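Local coordinates for protein exoribonuclease II, mitochondrial (Candida glabrata, PDB 6F3H) that acts as the 3'-to-5' exoribonuclease Dss1, the RNA-degrading component of the mitochondrial RNA degradosome, at residues V530-I533 and D537-S540; S242-A247 and F735-D740; T387-F392 and K487-S492; L256-V261 and L299-A304. The protein carries 1 engineered substitution. One frame throughout, in Å; residues are numbered along the deposited sequence.

In the fold
Of the segments involved, strand 242-248 comes first from the N terminus, and its 242-247 part opens contact 2. Helix 251-281 follows at once, and contact 4 soon closes a short loop by joining it, at 256-261, to the end of helix 293-303. Contact 3 then spans about a hundred residues of the RNB domain, linking the chain around strand 390-391 to strand 488-499. Contact 1 is local, folding the loop at 537-540 back on helix 527-534. Only when helix 725-761 arrives does contact 2 close, so its long loop encloses the other three, which lie in series without crossing. Contacts 2 and 4 are the nearest pair, with centres about 24 Å apart.

Contact 1: residues V530-I533 and D537-S540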
loop_
_atom_site.group_PDB
_atom_site.type_symbol
_atom_site.label_atom_id
_atom_site.label_comp_id
_atom_site.label_asym_id
_atom_site.label_seq_id
_atom_site.Cartn_x
_atom_site.Cartn_y
_atom_site.Cartn_z
ATOM N N VAL A 530 10.886 24.994 -13.795
ATOM C CA VAL A 530 10.120 25.934 -12.982
ATOM C C VAL A 530 10.968 26.496 -11.860
ATOM O O VAL A 530 10.898 27.690 -11.548
ATOM C CB VAL A 530 8.855 25.260 -12.434
ATOM C CG1 VAL A 530 8.128 26.206 -11.519
ATOM C CG2 VAL A 530 7.962 24.854 -13.580
ATOM N N ASP A 531 11.732 25.644 -11.183
ATOM C CA ASP A 531 12.513 26.176 -10.082
ATOM C C ASP A 531 13.554 27.163 -10.591
ATOM O O ASP A 531 13.654 28.290 -10.088
ATOM C CB ASP A 531 13.165 25.049 -9.301
ATOM C CG ASP A 531 12.207 24.400 -8.314
ATOM O OD1 ASP A 531 11.424 25.133 -7.665
ATOM O OD2 ASP A 531 12.258 23.154 -8.167
ATOM N N SER A 532 14.271 26.800 -11.657
ATOM C CA SER A 532 15.310 27.708 -12.125
ATOM C C SER A 532 14.682 28.993 -12.628
ATOM O O SER A 532 15.286 30.066 -12.539
ATOM C CB SER A 532 16.210 27.033 -13.171
ATOM O OG SER A 532 15.495 26.656 -14.318
ATOM N N ILE A 533 13.464 28.897 -13.131
ATOM C CA ILE A 533 12.718 30.080 -13.525
ATOM C C ILE A 533 12.464 30.986 -12.331
ATOM O O ILE A 533 12.667 32.202 -12.405
ATOM C CB ILE A 533 11.406 29.647 -14.180
ATOM C CG1 ILE A 533 11.711 29.103 -15.566
ATOM C CG2 ILE A 533 10.400 30.778 -14.170
ATOM C CD1 ILE A 533 10.583 28.370 -16.155
ATOM N N ASP A 537 17.194 31.921 -13.111
ATOM C CA ASP A 537 18.238 31.271 -13.905
ATOM C C ASP A 537 17.775 31.037 -15.329
ATOM O O ASP A 537 18.593 30.966 -16.253
ATOM C CB ASP A 537 18.641 29.937 -13.293
ATOM C CG ASP A 537 19.138 30.080 -11.895
ATOM O OD1 ASP A 537 19.696 31.155 -11.562
ATOM O OD2 ASP A 537 18.968 29.106 -11.134
ATOM N N ASP A 538 16.474 30.864 -15.509
ATOM C CA ASP A 538 15.898 30.399 -16.754
ATOM C C ASP A 538 14.910 31.442 -17.236
ATOM O O ASP A 538 14.038 31.875 -16.470
ATOM C CB ASP A 538 15.216 29.052 -16.532
ATOM C CG ASP A 538 14.791 28.393 -17.811
ATOM O OD1 ASP A 538 14.202 29.078 -18.672
ATOM O OD2 ASP A 538 15.065 27.179 -17.953
ATOM N N ASN A 539 15.033 31.815 -18.520
ATOM C CA ASN A 539 14.165 32.822 -19.123
ATOM C C ASN A 539 13.651 32.419 -20.500
ATOM O O ASN A 539 13.165 33.281 -21.240
ATOM C CB ASN A 539 14.880 34.172 -19.261
ATOM C CG ASN A 539 14.751 35.042 -18.028
ATOM O OD1 ASN A 539 13.676 35.588 -17.745
ATOM N ND2 ASN A 539 15.856 35.203 -17.301
ATOM N N SER A 540 13.719 31.137 -20.856
ATOM C CA SER A 540 13.239 30.669 -22.155
ATOM C C SER A 540 11.737 30.852 -22.368
ATOM O O SER A 540 11.264 30.614 -23.484
ATOM C CB SER A 540 13.588 29.193 -22.340
ATOM O OG SER A 540 12.714 28.372 -21.585
#
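Ser532 meets the loop at 537-540 chiefly through its carbonyl oxygen. Ser532 O accepts from Asp538 N at 3.3 Å, with the donor lying 67° out of the carbonyl plane, and more weakly from Asp537 N, whose N-H is bent to 121°. These donors lie five and six residues on, so the chain has left the i to i+4 pattern of the helix and doubled back beside its last turn. Van der Waals contacts accompany the turn. CB of Asp538 rests against two neighbours, 3.3 Å from Ser532 OG and 3.6 Å from Ile533 CG1, while the CB atoms of Ser532 and Asp537 lie alongside each other at 3.8 Å.

A second shell positions these groups. The Asp538 carboxylate, with CG anti to the backbone N (chi1 -171°), accepts from Ser540 N through OD1 at 3.0 Å, almost end-on to the C-O bond; this is an Asx turn, and it fixes the path of the loop beyond Asp538. Ser532 OG is engaged by Lys529 O within its own helix, and Asp537 OD2 by Asn535 ND2 in the connection. On a different side of helix 527-534, Asp531 bonds to Thr602 and to Ser604 N, anchoring the helix at the start of helix 603-625, whereas the 537-540 loop leads on into helix 543-567.

Contact 2: residues S242-A247 and F735-D740; sequences SPTTVA and FQARAD
Van der Waals packing of the Ala737 methyl against Thr244 and Thr245 makes up most of this interface. Ala737 CB sits 3.7 Å from Thr245 CG2 and 3.9 Å from Thr244 OG1, so one small side chain is shared by two consecutive strand residues. The backbones come close as a result: the segment axes approach to 7.5 Å and cross at -81°, nearly perpendicular, with the CA atoms of Thr244 and Ala737 only 5.4 Å apart. One helix turn on, the Thr244 methyl CG2, placed beside its own backbone N and anti to the carbonyl carbon, lies 3.6 Å from Asp740 OD2, the two side chains meeting at a slant.

Polar bonding runs within each partner or to third parties, and no hydrogen bond spans the two segments. Thr245 OG1 is engaged by His167 ND1, and Thr244 OG1 weakly by Tyr235 O, both from strands flanking 242-248 in its sheet. On the helix, Gln736 NE2 makes a weak 3.4 Å bond to Asp740 OD1, while Gln736 OE1 accepts from Tyr678 N. Asn237 touches Thr244, Gln736 and Asp740 alike.

Chemically, two threonines in succession meet the buried helix face at Ala737. Their hydroxyls find partners in their own sheet, weakly for Thr244, consistent with packing alone joining helix and strand here.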
loop_
_atom_site.group_PDB
_atom_site.type_symbol
_atom_site.label_atom_id
_atom_site.label_comp_id
_atom_site.label_asym_id
_atom_site.label_seq_id
_atom_site.Cartn_x
_atom_site.Cartn_y
_atom_site.Cartn_z
ATOM N N SER A 242 -6.841 -4.763 10.554
ATOM C CA SER A 242 -7.730 -5.870 10.283
ATOM C C SER A 242 -7.347 -6.465 8.946
ATOM O O SER A 242 -6.809 -5.756 8.088
ATOM C CB SER A 242 -9.177 -5.394 10.260
ATOM O OG SER A 242 -9.945 -6.270 9.478
ATOM N N PRO A 243 -7.631 -7.744 8.725
ATOM C CA PRO A 243 -7.207 -8.379 7.476
ATOM C C PRO A 243 -8.001 -7.888 6.284
ATOM O O PRO A 243 -9.223 -7.735 6.341
ATOM C CB PRO A 243 -7.466 -9.861 7.738
ATOM C CG PRO A 243 -8.509 -9.875 8.827
ATOM C CD PRO A 243 -8.100 -8.741 9.702
ATOM N N THR A 244 -7.298 -7.697 5.175
ATOM C CA THR A 244 -7.940 -7.188 3.973
ATOM C C THR A 244 -8.182 -8.276 2.946
ATOM O O THR A 244 -9.291 -8.402 2.432
ATOM C CB THR A 244 -7.107 -6.060 3.335
ATOM O OG1 THR A 244 -5.837 -6.561 2.918
ATOM C CG2 THR A 244 -6.882 -4.912 4.312
ATOM N N THR A 245 -7.191 -9.113 2.686
ATOM C CA THR A 245 -7.312 -9.976 1.532
ATOM C C THR A 245 -6.401 -11.168 1.755
ATOM O O THR A 245 -5.524 -11.145 2.627
ATOM C CB THR A 245 -6.953 -9.205 0.272
ATOM O OG1 THR A 245 -7.302 -9.965 -0.894
ATOM C CG2 THR A 245 -5.464 -8.887 0.299
ATOM N N VAL A 246 -6.645 -12.224 0.985
ATOM C CA VAL A 246 -5.756 -13.382 0.971
ATOM C C VAL A 246 -5.794 -14.016 -0.407
ATOM O O VAL A 246 -6.846 -14.113 -1.037
ATOM C CB VAL A 246 -6.162 -14.390 2.063
ATOM C CG1 VAL A 246 -7.590 -14.849 1.845
ATOM C CG2 VAL A 246 -5.203 -15.564 2.109
ATOM N N ALA A 247 -4.645 -14.470 -0.864
ATOM C CA ALA A 247 -4.584 -15.141 -2.146
ATOM C C ALA A 247 -5.168 -16.543 -2.033
ATOM O O ALA A 247 -5.054 -17.204 -1.000
ATOM C CB ALA A 247 -3.133 -15.212 -2.630
ATOM N N PHE A 735 -9.448 -1.983 -3.191
ATOM C CA PHE A 735 -8.402 -0.982 -3.356
ATOM C C PHE A 735 -7.461 -0.953 -2.175
ATOM O O PHE A 735 -6.236 -0.915 -2.337
ATOM C CB PHE A 735 -9.018 0.394 -3.503
ATOM C CG PHE A 735 -9.773 0.587 -4.766
ATOM C CD1 PHE A 735 -9.662 -0.315 -5.806
ATOM C CD2 PHE A 735 -10.557 1.713 -4.938
ATOM C CE1 PHE A 735 -10.350 -0.114 -6.991
ATOM C CE2 PHE A 735 -11.242 1.928 -6.117
ATOM C CZ PHE A 735 -11.144 1.017 -7.145
ATOM N N GLN A 736 -8.020 -0.903 -0.973
ATOM C CA GLN A 736 -7.168 -0.855 0.198
ATOM C C GLN A 736 -6.261 -2.068 0.247
ATOM O O GLN A 736 -5.075 -1.948 0.561
ATOM C CB GLN A 736 -8.012 -0.768 1.447
ATOM C CG GLN A 736 -7.173 -0.626 2.645
ATOM C CD GLN A 736 -6.624 0.766 2.787
ATOM O OE1 GLN A 736 -7.335 1.650 3.234
ATOM N NE2 GLN A 736 -5.341 0.962 2.465
ATOM N N ALA A 737 -6.793 -3.241 -0.101
ATOM C CA ALA A 737 -5.957 -4.427 -0.223
ATOM C C ALA A 737 -4.763 -4.152 -1.123
ATOM O O ALA A 737 -3.610 -4.240 -0.692
ATOM C CB ALA A 737 -6.785 -5.586 -0.765
ATOM N N ARG A 738 -5.028 -3.758 -2.371
ATOM C CA ARG A 738 -3.936 -3.554 -3.313
ATOM C C ARG A 738 -3.051 -2.410 -2.889
ATOM O O ARG A 738 -1.867 -2.392 -3.218
ATOM C CB ARG A 738 -4.468 -3.278 -4.699
ATOM C CG ARG A 738 -4.977 -4.497 -5.337
ATOM C CD ARG A 738 -3.808 -5.237 -5.888
ATOM N NE ARG A 738 -2.916 -4.308 -6.564
ATOM C CZ ARG A 738 -1.717 -4.636 -7.024
ATOM N NH1 ARG A 738 -0.986 -3.717 -7.642
ATOM N NH2 ARG A 738 -1.252 -5.876 -6.855
ATOM N N ALA A 739 -3.607 -1.443 -2.177
ATOM C CA ALA A 739 -2.774 -0.364 -1.683
ATOM C C ALA A 739 -1.764 -0.896 -0.699
ATOM O O ALA A 739 -0.587 -0.569 -0.777
ATOM C CB ALA A 739 -3.636 0.700 -1.015
ATOM N N ASP A 740 -2.196 -1.772 0.192
ATOM C CA ASP A 740 -1.302 -2.276 1.224
ATOM C C ASP A 740 -0.179 -3.096 0.630
ATOM O O ASP A 740 0.996 -2.847 0.912
ATOM C CB ASP A 740 -2.099 -3.097 2.205
ATOM C CG ASP A 740 -3.153 -2.287 2.854
ATOM O OD1 ASP A 740 -2.846 -1.134 3.252
ATOM O OD2 ASP A 740 -4.291 -2.792 2.927
#

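Contact 3: residues T387-F392 and K487-S492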
loop_
_atom_site.group_PDB
_atom_site.type_symbol
_atom_site.label_atom_id
_atom_site.label_comp_id
_atom_site.label_asym_id
_atom_site.label_seq_id
_atom_site.Cartn_x
_atom_site.Cartn_y
_atom_site.Cartn_z
ATOM N N THR A 387 -18.606 14.584 -25.651
ATOM C CA THR A 387 -18.708 15.233 -26.955
ATOM C C THR A 387 -19.304 16.674 -26.853
ATOM O O THR A 387 -19.544 17.329 -27.870
ATOM C CB THR A 387 -19.542 14.348 -27.921
ATOM N N ASP A 388 -19.491 17.166 -25.618
ATOM C CA ASP A 388 -20.096 18.481 -25.317
ATOM C C ASP A 388 -19.268 19.233 -24.261
ATOM O O ASP A 388 -19.698 19.523 -23.147
ATOM C CB ASP A 388 -21.556 18.286 -24.898
ATOM C CG ASP A 388 -22.322 19.600 -24.756
ATOM O OD1 ASP A 388 -21.729 20.616 -24.340
ATOM O OD2 ASP A 388 -23.521 19.629 -25.114
ATOM N N ARG A 389 -18.036 19.560 -24.605
ATOM C CA ARG A 389 -17.054 20.007 -23.633
ATOM C C ARG A 389 -16.683 21.473 -23.811
ATOM O O ARG A 389 -16.470 21.932 -24.937
ATOM C CB ARG A 389 -15.806 19.150 -23.792
ATOM C CG ARG A 389 -16.145 17.717 -24.107
ATOM C CD ARG A 389 -14.905 16.928 -24.385
ATOM N NE ARG A 389 -14.149 16.674 -23.175
ATOM C CZ ARG A 389 -14.431 15.693 -22.331
ATOM N NH1 ARG A 389 -15.462 14.890 -22.570
ATOM N NH2 ARG A 389 -13.688 15.523 -21.251
ATOM N N TYR A 390 -16.580 22.203 -22.699
ATOM C CA TYR A 390 -16.060 23.573 -22.731
ATOM C C TYR A 390 -14.631 23.635 -23.278
ATOM O O TYR A 390 -13.776 22.849 -22.874
ATOM C CB TYR A 390 -16.093 24.142 -21.321
ATOM C CG TYR A 390 -15.576 25.551 -21.213
ATOM C CD1 TYR A 390 -14.213 25.815 -21.118
ATOM C CD2 TYR A 390 -16.451 26.628 -21.200
ATOM C CE1 TYR A 390 -13.739 27.108 -21.017
ATOM C CE2 TYR A 390 -15.987 27.924 -21.094
ATOM C CZ TYR A 390 -14.634 28.157 -20.999
ATOM O OH TYR A 390 -14.178 29.444 -20.888
ATOM N N ASP A 391 -14.345 24.584 -24.176
ATOM C CA ASP A 391 -12.989 24.745 -24.699
ATOM C C ASP A 391 -12.310 25.974 -24.111
ATOM O O ASP A 391 -12.803 27.097 -24.260
ATOM C CB ASP A 391 -12.946 24.837 -26.225
ATOM C CG ASP A 391 -11.515 24.635 -26.781
ATOM O OD1 ASP A 391 -10.546 25.126 -26.158
ATOM O OD2 ASP A 391 -11.343 23.960 -27.827
ATOM N N PHE A 392 -11.137 25.755 -23.514
ATOM C CA PHE A 392 -10.305 26.793 -22.927
ATOM C C PHE A 392 -9.393 27.441 -23.957
ATOM O O PHE A 392 -8.681 28.400 -23.643
ATOM C CB PHE A 392 -9.482 26.191 -21.791
ATOM C CG PHE A 392 -10.321 25.633 -20.665
ATOM C CD1 PHE A 392 -10.771 24.305 -20.699
ATOM C CD2 PHE A 392 -10.678 26.433 -19.577
ATOM C CE1 PHE A 392 -11.572 23.777 -19.656
ATOM C CE2 PHE A 392 -11.461 25.924 -18.531
ATOM C CZ PHE A 392 -11.909 24.597 -18.564
ATOM N N LYS A 487 -5.673 18.841 -29.274
ATOM C CA LYS A 487 -6.939 19.028 -28.596
ATOM C C LYS A 487 -7.078 17.854 -27.624
ATOM O O LYS A 487 -6.952 16.684 -28.009
ATOM C CB LYS A 487 -8.073 19.150 -29.614
ATOM C CG LYS A 487 -8.989 17.985 -29.719
ATOM C CD LYS A 487 -10.350 18.413 -30.184
ATOM C CE LYS A 487 -11.305 17.234 -30.168
ATOM N NZ LYS A 487 -12.734 17.659 -30.187
ATOM N N THR A 488 -7.192 18.182 -26.343
ATOM C CA THR A 488 -6.973 17.234 -25.259
ATOM C C THR A 488 -8.091 17.363 -24.235
ATOM O O THR A 488 -8.234 18.405 -23.587
ATOM C CB THR A 488 -5.612 17.479 -24.608
ATOM O OG1 THR A 488 -4.585 17.055 -25.517
ATOM C CG2 THR A 488 -5.493 16.717 -23.309
ATOM N N GLU A 489 -8.894 16.312 -24.123
ATOM C CA GLU A 489 -10.041 16.298 -23.232
ATOM C C GLU A 489 -9.608 16.264 -21.781
ATOM O O GLU A 489 -8.655 15.578 -21.408
ATOM C CB GLU A 489 -10.929 15.103 -23.532
ATOM C CG GLU A 489 -10.962 14.718 -24.994
ATOM C CD GLU A 489 -12.203 13.919 -25.341
ATOM O OE1 GLU A 489 -13.282 14.238 -24.785
ATOM O OE2 GLU A 489 -12.106 12.973 -26.158
ATOM N N THR A 490 -10.315 17.010 -20.953
ATOM C CA THR A 490 -9.982 17.061 -19.552
ATOM C C THR A 490 -11.255 16.964 -18.766
ATOM O O THR A 490 -12.360 17.050 -19.307
ATOM C CB THR A 490 -9.324 18.364 -19.115
ATOM O OG1 THR A 490 -10.356 19.334 -18.901
ATOM C CG2 THR A 490 -8.400 18.850 -20.153
ATOM N N ILE A 491 -11.067 16.865 -17.463
ATOM C CA ILE A 491 -12.069 17.244 -16.497
ATOM C C ILE A 491 -11.472 18.389 -15.713
ATOM O O ILE A 491 -10.429 18.227 -15.074
ATOM C CB ILE A 491 -12.435 16.091 -15.560
ATOM C CG1 ILE A 491 -12.997 14.915 -16.357
ATOM C CG2 ILE A 491 -13.457 16.557 -14.555
ATOM C CD1 ILE A 491 -13.701 13.861 -15.467
ATOM N N SER A 492 -12.132 19.534 -15.734
ATOM C CA SER A 492 -11.505 20.733 -15.227
ATOM C C SER A 492 -12.312 21.325 -14.086
ATOM O O SER A 492 -13.543 21.424 -14.144
ATOM C CB SER A 492 -11.306 21.732 -16.357
ATOM O OG SER A 492 -10.595 21.119 -17.423
#
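The Arg389 guanidinium presents one face to Glu489 and an edge to the Thr490 carbonyl. Glu489 OE1 stands over that face, 3.0 Å from Arg389 NE, with the carboxylate plane turned 83° from the guanidinium; the salt bridge is therefore one of charge alone, since no N-H is aimed at the oxygen. Near the guanidinium plane, Arg389 NH2 gives a weak bond to Thr490 O at 2.8 Å, bent to 129°. A turn at chi3 (73°) carries the guanidinium alongside strand 488-499. The other flat group, the Phe392 ring, has Tyr390 CD1 over the centre of one face at 3.5 Å. Its far end reaches Ser492 obliquely, Phe392 CE1 lying 3.6 Å from Ser492 OG and Phe392 CZ 3.7 Å from Ser492 CB. His425 and His427 make edge-to-face stacks with the same ring, and His427 ND1 also engages Ser492 OG.

The side chain of Thr490 is about 10 Å from that of the magnesium ligand Asp410, so Thr490 is near the metal site without belonging to it. Arg389 NE donates to Gly517 O of strand 505-519, which runs between strands 390-391 and 488-499 in the RNB-domain sheet. Arg389 thereby links strands 505-519 and 488-499 to the chain leading into edge strand 390-391. It combines bonds to backbone carbonyls with an out-of-plane charge contact to Glu489, whose OE2 forms a second salt bridge, to Arg478.

Contact 4: residues L256-V261 and L299-A304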
loop_
_atom_site.group_PDB
_atom_site.type_symbol
_atom_site.label_atom_id
_atom_site.label_comp_id
_atom_site.label_asym_id
_atom_site.label_seq_id
_atom_site.Cartn_x
_atom_site.Cartn_y
_atom_site.Cartn_z
ATOM N N LEU A 256 -0.482 -29.043 -5.388
ATOM C CA LEU A 256 -0.114 -30.348 -5.895
ATOM C C LEU A 256 1.328 -30.362 -6.363
ATOM O O LEU A 256 2.086 -31.267 -6.006
ATOM C CB LEU A 256 -1.053 -30.740 -7.027
ATOM C CG LEU A 256 -0.542 -32.009 -7.696
ATOM C CD1 LEU A 256 -1.040 -33.245 -6.939
ATOM C CD2 LEU A 256 -0.900 -32.052 -9.180
ATOM N N PHE A 257 1.755 -29.321 -7.071
ATOM C CA PHE A 257 3.138 -29.265 -7.521
ATOM C C PHE A 257 4.090 -29.483 -6.358
ATOM O O PHE A 257 4.963 -30.353 -6.408
ATOM C CB PHE A 257 3.419 -27.916 -8.180
ATOM C CG PHE A 257 4.890 -27.647 -8.432
ATOM C CD1 PHE A 257 5.528 -28.169 -9.546
ATOM C CD2 PHE A 257 5.631 -26.856 -7.569
ATOM C CE1 PHE A 257 6.888 -27.915 -9.796
ATOM C CE2 PHE A 257 6.992 -26.601 -7.811
ATOM C CZ PHE A 257 7.617 -27.135 -8.928
ATOM N N TYR A 258 3.900 -28.746 -5.268
ATOM C CA TYR A 258 4.874 -28.872 -4.195
ATOM C C TYR A 258 4.721 -30.186 -3.442
ATOM O O TYR A 258 5.676 -30.613 -2.794
ATOM C CB TYR A 258 4.830 -27.642 -3.276
ATOM C CG TYR A 258 5.716 -26.544 -3.855
ATOM C CD1 TYR A 258 7.086 -26.726 -3.971
ATOM C CD2 TYR A 258 5.190 -25.353 -4.332
ATOM C CE1 TYR A 258 7.928 -25.751 -4.535
ATOM C CE2 TYR A 258 6.029 -24.363 -4.904
ATOM C CZ TYR A 258 7.403 -24.582 -4.998
ATOM O OH TYR A 258 8.270 -23.653 -5.545
ATOM N N GLN A 259 3.567 -30.857 -3.527
ATOM C CA GLN A 259 3.499 -32.204 -2.967
ATOM C C GLN A 259 4.408 -33.156 -3.727
ATOM O O GLN A 259 5.141 -33.941 -3.115
ATOM C CB GLN A 259 2.082 -32.734 -2.969
ATOM C CG GLN A 259 1.400 -32.497 -1.691
ATOM C CD GLN A 259 0.036 -33.119 -1.694
ATOM O OE1 GLN A 259 -0.459 -33.544 -2.741
ATOM N NE2 GLN A 259 -0.611 -33.134 -0.536
ATOM N N GLU A 260 4.367 -33.111 -5.068
ATOM C CA GLU A 260 5.210 -34.004 -5.861
ATOM C C GLU A 260 6.684 -33.707 -5.662
ATOM O O GLU A 260 7.515 -34.628 -5.627
ATOM C CB GLU A 260 4.850 -33.898 -7.338
ATOM C CG GLU A 260 3.362 -34.002 -7.597
ATOM C CD GLU A 260 3.009 -33.923 -9.081
ATOM O OE1 GLU A 260 2.106 -34.668 -9.531
ATOM O OE2 GLU A 260 3.632 -33.116 -9.803
ATOM N N VAL A 261 7.011 -32.433 -5.492
ATOM C CA VAL A 261 8.383 -32.012 -5.248
ATOM C C VAL A 261 8.924 -32.646 -3.980
ATOM O O VAL A 261 10.014 -33.234 -3.970
ATOM C CB VAL A 261 8.429 -30.484 -5.162
ATOM C CG1 VAL A 261 9.781 -30.044 -4.691
ATOM C CG2 VAL A 261 8.055 -29.889 -6.509
ATOM N N LEU A 299 13.816 -22.891 -5.059
ATOM C CA LEU A 299 14.626 -21.808 -4.513
ATOM C C LEU A 299 14.046 -20.467 -4.894
ATOM O O LEU A 299 14.009 -19.527 -4.094
ATOM C CB LEU A 299 16.038 -21.883 -5.050
ATOM C CG LEU A 299 16.751 -23.164 -4.701
ATOM C CD1 LEU A 299 17.993 -23.270 -5.581
ATOM C CD2 LEU A 299 17.056 -23.176 -3.223
ATOM N N ASN A 300 13.568 -20.379 -6.117
ATOM C CA ASN A 300 12.970 -19.152 -6.585
ATOM C C ASN A 300 11.748 -18.795 -5.755
ATOM O O ASN A 300 11.656 -17.686 -5.218
ATOM C CB ASN A 300 12.638 -19.316 -8.054
ATOM C CG ASN A 300 12.084 -18.081 -8.649
ATOM O OD1 ASN A 300 12.695 -17.026 -8.603
ATOM N ND2 ASN A 300 10.908 -18.198 -9.233
ATOM N N ASP A 301 10.810 -19.730 -5.612
ATOM C CA ASP A 301 9.641 -19.444 -4.799
ATOM C C ASP A 301 10.017 -19.094 -3.364
ATOM O O ASP A 301 9.239 -18.437 -2.675
ATOM C CB ASP A 301 8.672 -20.631 -4.841
ATOM C CG ASP A 301 7.851 -20.670 -6.126
ATOM O OD1 ASP A 301 7.704 -19.599 -6.733
ATOM O OD2 ASP A 301 7.317 -21.730 -6.525
ATOM N N TYR A 302 11.196 -19.479 -2.893
ATOM C CA TYR A 302 11.566 -19.063 -1.545
ATOM C C TYR A 302 12.094 -17.630 -1.523
ATOM O O TYR A 302 11.610 -16.807 -0.747
ATOM C CB TYR A 302 12.590 -20.033 -0.956
ATOM C CG TYR A 302 12.741 -19.924 0.547
ATOM C CD1 TYR A 302 11.941 -20.660 1.410
ATOM C CD2 TYR A 302 13.674 -19.067 1.103
ATOM C CE1 TYR A 302 12.076 -20.539 2.792
ATOM C CE2 TYR A 302 13.818 -18.941 2.475
ATOM C CZ TYR A 302 13.022 -19.674 3.313
ATOM O OH TYR A 302 13.186 -19.525 4.671
ATOM N N ALA A 303 13.060 -17.308 -2.391
ATOM C CA ALA A 303 13.637 -15.961 -2.430
ATOM C C ALA A 303 12.586 -14.900 -2.703
ATOM O O ALA A 303 12.669 -13.782 -2.178
ATOM C CB ALA A 303 14.725 -15.881 -3.490
ATOM N N ALA A 304 11.623 -15.210 -3.569
ATOM C CA ALA A 304 10.548 -14.298 -3.900
ATOM C C ALA A 304 9.563 -14.096 -2.764
ATOM O O ALA A 304 8.791 -13.138 -2.808
ATOM C CB ALA A 304 9.821 -14.825 -5.114
#
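Tyr258 and Asp301 reach each other by similar first torsions. Asp301 CG stands anti to its carbonyl carbon, beside the backbone N (chi1 -78°), and Tyr258 has chi1 -85°; each CB points at the opposite helix, so the phenol and the carboxylate span the distance between segments whose nearest CA atoms, those of Tyr258 and Asp301, are 10.6 Å apart. Tyr258 OH donates to Asp301 OD2. The modelled separation is very short, and at 2.7 Å resolution its exact value is doubtful. OD2 lies at the ring edge, close to the plane, 3.3 Å from Tyr258 CE2, and the carboxylate is tilted 63° to the ring.

Its neighbours probably limit how the ring can turn. Phe257 CD2 sits 3.5 Å above one face, over the ring centre, while Thr297 and Leu298 of helix 293-303 and Leu313 of helix 311-322 also touch Tyr258. Asp301 is positioned in turn by a weak bond from Asn306 ND2 to OD1 and by contacts with Ile307 and Trp358. Both residues are buried, so the phenol hydroxyl and the carboxylate oxygen satisfy each other away from bulk water.

Between 256-261 and 299-304 the contact is a single polar pair, burying just 89 Å² and lying far from the annotated metal site; other residues of the two helices also touch. In the fold it ties the long helix 251-281 to the C-terminal end of helix 293-303, in a helical region where helices 311-322 and 334-343 also pack on these segments.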